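PDB 1VBK: hypothetical protein PH1313 from Pyrococcus horikoshii, which is of unknown function but, as a ThiI-like protein with a THUMP domain, probably binds RNA and ATP. Local coordinates for residues F120-D123 and S124-Q128; T276-F279 and K280-P283; E296-K299 and S300-R304. All blocks are in the same frame, centred on the assembly; numbering follows the deposited sequence.

Contact 1: F120-D123 and S124-Q128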
# COMPACT_ATOMS: atom_id res chain seq x y z
N PHE A 120 -13.56 12.69 -40.58
CA PHE A 120 -13.17 13.71 -41.56
C PHE A 120 -12.85 13.01 -42.88
O PHE A 120 -12.18 11.98 -42.90
CB PHE A 120 -11.94 14.49 -41.08
CG PHE A 120 -11.75 15.81 -41.78
CD1 PHE A 120 -12.67 16.84 -41.61
CD2 PHE A 120 -10.65 16.03 -42.60
CE1 PHE A 120 -12.50 18.07 -42.26
CE2 PHE A 120 -10.46 17.25 -43.25
CZ PHE A 120 -11.40 18.27 -43.08
N PRO A 121 -13.35 13.56 -44.01
CA PRO A 121 -13.15 13.01 -45.36
C PRO A 121 -11.72 12.87 -45.89
O PRO A 121 -11.45 11.98 -46.70
CB PRO A 121 -13.99 13.94 -46.23
CG PRO A 121 -15.07 14.38 -45.32
CD PRO A 121 -14.30 14.67 -44.05
N LEU A 122 -10.81 13.74 -45.46
CA LEU A 122 -9.43 13.68 -45.93
C LEU A 122 -8.52 13.01 -44.92
O LEU A 122 -8.67 13.23 -43.72
CB LEU A 122 -8.90 15.10 -46.21
CG LEU A 122 -9.70 16.00 -47.15
CD1 LEU A 122 -8.99 17.34 -47.27
CD2 LEU A 122 -9.83 15.35 -48.52
N ASP A 123 -7.57 12.19 -45.38
CA ASP A 123 -6.67 11.54 -44.44
C ASP A 123 -5.58 12.52 -44.03
O ASP A 123 -5.46 13.60 -44.62
CB ASP A 123 -6.05 10.26 -45.02
CG ASP A 123 -5.34 10.47 -46.34
OD1 ASP A 123 -4.58 11.45 -46.47
OD2 ASP A 123 -5.54 9.64 -47.25
N SER A 124 -4.81 12.16 -43.01
CA SER A 124 -3.76 13.03 -42.49
C SER A 124 -2.84 13.63 -43.55
O SER A 124 -2.56 14.83 -43.51
CB SER A 124 -2.92 12.28 -41.46
OG SER A 124 -2.29 11.15 -42.03
N LEU A 125 -2.36 12.82 -44.48
CA LEU A 125 -1.46 13.33 -45.51
C LEU A 125 -2.17 14.28 -46.48
O LEU A 125 -1.55 15.20 -47.02
CB LEU A 125 -0.80 12.18 -46.26
CG LEU A 125 0.05 11.26 -45.36
CD1 LEU A 125 0.67 10.17 -46.22
CD2 LEU A 125 1.14 12.06 -44.65
N GLU A 126 -3.46 14.04 -46.71
CA GLU A 126 -4.23 14.91 -47.60
C GLU A 126 -4.41 16.26 -46.90
O GLU A 126 -4.30 17.31 -47.53
CB GLU A 126 -5.60 14.29 -47.91
CG GLU A 126 -5.54 13.04 -48.80
CD GLU A 126 -6.91 12.47 -49.14
OE1 GLU A 126 -7.63 12.02 -48.22
OE2 GLU A 126 -7.28 12.48 -50.33
N ILE A 127 -4.68 16.22 -45.60
CA ILE A 127 -4.86 17.44 -44.83
C ILE A 127 -3.56 18.24 -44.86
O ILE A 127 -3.57 19.45 -45.10
CB ILE A 127 -5.23 17.12 -43.37
CG1 ILE A 127 -6.61 16.46 -43.31
CG2 ILE A 127 -5.21 18.40 -42.54
CD1 ILE A 127 -6.95 15.87 -41.94
N GLN A 128 -2.44 17.57 -44.61
CA GLN A 128 -1.14 18.23 -44.61
C GLN A 128 -0.86 18.91 -45.95
O GLN A 128 -0.40 20.05 -46.00
CB GLN A 128 -0.03 17.23 -44.27
CG GLN A 128 -0.19 16.63 -42.88
CD GLN A 128 0.91 15.66 -42.49
OE1 GLN A 128 0.85 15.06 -41.41
NE2 GLN A 128 1.92 15.51 -43.35
O HOH W 1 -9.21 9.86 -47.61
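D123 and E126 grip each other's backbone N-H at the start of helix 124-138. The carboxylate of D123 reaches forward to the first turn, and its OD1 accepts from E126 N at 2.8 Å, met nearly along the C-O bond. The torsion behind this is chi1 of 55°, which sets CG between the backbone N and the carbonyl carbon. E126 answers with its own carboxylate. OE1 accepts from D123 N at 2.8 Å through its anti lone pair, and the bond is nearly straight at 167°. CG of E126 lies beside its own backbone N and the chain is extended beyond it, which carries OE1 back to the residue before the helix. The two bonds make a capping box, with D123 as the N-cap. It closes the first turn of a helix that lies within the THUMP domain. The price is two acidic groups close together: D123 OD2 and E126 OE1 are 3.3 Å apart, with the carboxylate planes 40° apart. The nearby N-H groups at the helix start would be expected to ease this repulsion. A water bound to OE1 also donates to P121 O, so OE1 accepts from both the water and D123 N. CB of L122 also rests on CB of E126 at 3.8 Å, the two side chains crossing at about a right angle. I127 makes the apolar contacts with F120 and L122. Its CD1 reaches back past L122 O to the ring of F120, 3.8 Å from CD2, at an oblique approach. L122 O is buried here and has no hydrogen-bond partner. F120 and I127 both also pack on I156 of strand 150-157, which seats the turn against the sheet.

Contact 2: T276-F279 and K280-P283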
# COMPACT_ATOMS: atom_id res chain seq x y z
N THR A 276 21.54 -3.49 4.35
CA THR A 276 21.06 -4.64 5.11
C THR A 276 20.35 -4.18 6.39
O THR A 276 19.35 -4.76 6.80
CB THR A 276 22.22 -5.58 5.46
OG1 THR A 276 23.25 -4.84 6.14
CG2 THR A 276 22.81 -6.20 4.19
N GLU A 277 20.89 -3.13 7.01
CA GLU A 277 20.30 -2.57 8.22
C GLU A 277 18.93 -1.98 7.87
O GLU A 277 17.96 -2.18 8.60
CB GLU A 277 21.22 -1.49 8.80
CG GLU A 277 22.39 -2.04 9.61
CD GLU A 277 23.53 -1.04 9.76
OE1 GLU A 277 23.26 0.18 9.75
OE2 GLU A 277 24.69 -1.48 9.91
N ASP A 278 18.88 -1.25 6.75
CA ASP A 278 17.63 -0.64 6.27
C ASP A 278 16.58 -1.72 6.07
O ASP A 278 15.42 -1.55 6.42
CB ASP A 278 17.86 0.06 4.93
CG ASP A 278 18.30 1.50 5.08
OD1 ASP A 278 18.55 2.14 4.04
OD2 ASP A 278 18.39 1.98 6.22
N PHE A 279 17.01 -2.83 5.49
CA PHE A 279 16.11 -3.94 5.23
C PHE A 279 15.48 -4.44 6.53
O PHE A 279 14.34 -4.91 6.53
CB PHE A 279 16.87 -5.08 4.56
CG PHE A 279 16.01 -6.27 4.28
CD1 PHE A 279 15.15 -6.27 3.18
CD2 PHE A 279 16.02 -7.37 5.13
CE1 PHE A 279 14.31 -7.36 2.94
CE2 PHE A 279 15.18 -8.46 4.89
CZ PHE A 279 14.32 -8.45 3.80
N LYS A 280 16.21 -4.33 7.63
CA LYS A 280 15.70 -4.79 8.91
C LYS A 280 14.90 -3.77 9.71
O LYS A 280 13.98 -4.14 10.44
CB LYS A 280 16.85 -5.31 9.78
CG LYS A 280 17.54 -6.55 9.24
CD LYS A 280 18.72 -6.94 10.11
CE LYS A 280 19.41 -8.19 9.59
NZ LYS A 280 20.65 -8.48 10.37
N MET A 281 15.23 -2.49 9.60
CA MET A 281 14.51 -1.48 10.37
C MET A 281 13.17 -1.05 9.79
O MET A 281 12.33 -0.51 10.52
CB MET A 281 15.41 -0.25 10.63
CG MET A 281 15.99 0.45 9.42
SD MET A 281 17.22 1.73 9.88
CE MET A 281 16.16 3.06 10.43
N PHE A 282 12.94 -1.29 8.50
CA PHE A 282 11.68 -0.93 7.86
C PHE A 282 10.86 -2.17 7.50
O PHE A 282 11.40 -3.15 7.00
CB PHE A 282 11.96 -0.13 6.58
CG PHE A 282 12.51 1.24 6.82
CD1 PHE A 282 11.69 2.28 7.26
CD2 PHE A 282 13.86 1.51 6.60
CE1 PHE A 282 12.20 3.55 7.47
CE2 PHE A 282 14.38 2.78 6.81
CZ PHE A 282 13.54 3.81 7.25
N PRO A 283 9.54 -2.12 7.74
CA PRO A 283 8.62 -3.23 7.45
C PRO A 283 8.23 -3.30 5.98
O PRO A 283 7.49 -4.20 5.56
CB PRO A 283 7.43 -2.91 8.34
CG PRO A 283 7.38 -1.41 8.26
CD PRO A 283 8.84 -1.04 8.44
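F282 lays the edge of its ring against the last turn of helix 273-281: CD2 is 3.4 Å from D278 O, which lies near the ring plane. The backbone bond from F282 N ends on that same oxygen, at 3.2 Å. One carbonyl thus meets both the N-H and the ring edge of the residue four places on. The side chains of D278 and F282 run side by side and point the same way, with the carboxylate turned 72° to the ring. Their nearest approach is D278 OD2 to F282 CE2, at 4.1 Å. M281 also runs alongside D278. Its CG sits between the backbone N and the carbonyl carbon (chi1 57°), which brings it over the preceding turn, 3.4 Å from E277 O. A bend at chi3 follows, and SD comes to 3.9 Å from D278 OD2. The stretch is the C-terminal end of the helix in a beta-alpha-beta crossover between strands 258-260 and 286-287 of the parallel sheet. F282 is the first residue to leave helical angles. E277 O accepts two N-H groups here. M281 N comes nearly head-on at 2.9 Å, whereas K280 N sits above the carbonyl plane. K280 N also makes a weak bond to T276 O. The aliphatic part of K280 follows the helix backwards, with CG 3.5 Å from T276 O. The charge of D278 is met by K261 in a salt bridge, and its OD1 also bonds to the hydroxyl of Y288. Against helix 244-254, the F282 ring makes an edge-to-face stack with F244. F279 packs on T18 of the second subunit.

Contact 3: E296-K299 and S300-R304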
# COMPACT_ATOMS: atom_id res chain seq x y z
N GLU A 296 23.68 8.07 -16.70
CA GLU A 296 23.36 9.03 -17.76
C GLU A 296 21.95 9.60 -17.61
O GLU A 296 21.71 10.77 -17.91
CB GLU A 296 23.52 8.38 -19.13
CG GLU A 296 24.95 8.00 -19.48
CD GLU A 296 25.91 9.16 -19.34
OE1 GLU A 296 25.64 10.23 -19.93
OE2 GLU A 296 26.93 9.01 -18.63
N TYR A 297 21.02 8.77 -17.15
CA TYR A 297 19.65 9.20 -16.96
C TYR A 297 19.58 10.26 -15.87
O TYR A 297 18.99 11.33 -16.05
CB TYR A 297 18.76 8.02 -16.57
CG TYR A 297 17.40 8.45 -16.06
CD1 TYR A 297 16.49 9.11 -16.89
CD2 TYR A 297 17.03 8.21 -14.73
CE1 TYR A 297 15.24 9.52 -16.41
CE2 TYR A 297 15.79 8.62 -14.25
CZ TYR A 297 14.90 9.27 -15.09
OH TYR A 297 13.68 9.67 -14.61
N ILE A 298 20.18 9.96 -14.72
CA ILE A 298 20.18 10.89 -13.60
C ILE A 298 20.78 12.23 -14.01
O ILE A 298 20.29 13.29 -13.61
CB ILE A 298 20.96 10.31 -12.40
CG1 ILE A 298 20.26 9.04 -11.90
CG2 ILE A 298 21.04 11.35 -11.29
CD1 ILE A 298 20.94 8.38 -10.71
N LYS A 299 21.85 12.18 -14.80
CA LYS A 299 22.50 13.41 -15.26
C LYS A 299 21.53 14.22 -16.12
O LYS A 299 21.45 15.44 -15.98
CB LYS A 299 23.75 13.06 -16.10
CG LYS A 299 24.75 12.16 -15.40
CD LYS A 299 25.36 12.83 -14.17
CE LYS A 299 26.21 14.03 -14.55
NZ LYS A 299 26.86 14.63 -13.35
N SER A 300 20.80 13.55 -16.99
CA SER A 300 19.84 14.23 -17.86
C SER A 300 18.79 14.96 -17.02
O SER A 300 18.43 16.09 -17.32
CB SER A 300 19.16 13.23 -18.80
OG SER A 300 18.26 12.38 -18.10
N VAL A 301 18.31 14.30 -15.97
CA VAL A 301 17.31 14.92 -15.10
C VAL A 301 17.91 16.15 -14.43
O VAL A 301 17.30 17.22 -14.44
CB VAL A 301 16.83 13.94 -14.01
CG1 VAL A 301 15.89 14.66 -13.05
CG2 VAL A 301 16.14 12.75 -14.65
N LYS A 302 19.09 15.99 -13.86
CA LYS A 302 19.76 17.10 -13.19
C LYS A 302 19.96 18.25 -14.18
O LYS A 302 19.75 19.42 -13.84
CB LYS A 302 21.12 16.64 -12.64
CG LYS A 302 21.01 15.48 -11.66
CD LYS A 302 22.38 14.97 -11.22
CE LYS A 302 23.12 16.00 -10.39
NZ LYS A 302 24.46 15.49 -9.96
N GLU A 303 20.36 17.91 -15.40
CA GLU A 303 20.59 18.92 -16.43
C GLU A 303 19.33 19.71 -16.74
O GLU A 303 19.37 20.94 -16.83
CB GLU A 303 21.10 18.25 -17.71
CG GLU A 303 21.31 19.22 -18.87
CD GLU A 303 21.86 18.55 -20.11
OE1 GLU A 303 22.94 17.92 -20.01
OE2 GLU A 303 21.22 18.64 -21.18
N ARG A 304 18.21 19.01 -16.90
CA ARG A 304 16.96 19.69 -17.20
C ARG A 304 16.51 20.57 -16.04
O ARG A 304 15.92 21.63 -16.25
CB ARG A 304 15.86 18.67 -17.54
CG ARG A 304 14.52 19.31 -17.86
CD ARG A 304 13.55 18.35 -18.52
NE ARG A 304 12.25 18.98 -18.74
CZ ARG A 304 11.28 18.47 -19.48
NH1 ARG A 304 11.43 17.31 -20.10
NH2 ARG A 304 10.14 19.14 -19.62
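Residues 296-299 and 300-304 are successive turns of helix 295-305, joined by four i to i+4 backbone bonds. The straightest is K302 N to I298 O, at 170°. V301 N meets Y297 O at 3.0 Å. The hydroxyl of S300 turns back to that same oxygen, with OG set between the backbone N and the carbonyl carbon (chi1 71°). This second bond is modelled very short, so its exact length is doubtful. Y297 CG lies anti to the backbone N (chi1 167°), which swings the ring forward along the helix beside V301. CG2 of V301 sits over one face in a CH-pi contact, 4.0 Å from the ring centroid and offset toward the rim. Y297 OH is hydrogen-bonded to K200 NZ of helix 189-200. With an alanine at Y297, the V301 methyl would probably lose its aromatic cover and K200 its hydroxyl partner. Y297 and V301 also pack on L197 of the same helix. On another side, CD of K302 lies 3.9 Å from CG2 of I298. K302 NZ is 4.2 Å from K299 NZ. Y297 and V301 face helix 189-200, while the amines of K299 and K302, like charges close together, probably repel each other mildly.

In the fold
All three contacts are local, at a helix start, a helix end and within a helix; they are in series along the chain, and none touches another. Contact 1 opens a helix in the THUMP part. Contact 2 closes one in the parallel-sheet part, on the opposite side of the chain's centre, and their centres are 59 Å apart. Contact 3 is nearer the middle, in the last helix, with its centre 29 Å from that of contact 2 and 39 Å from that of contact 1. Only contact 2 meets the second subunit. A diol, probably from the crystallisation liquor, accepts a hydrogen bond from Q128 in contact 1, but this does not establish a functional pocket.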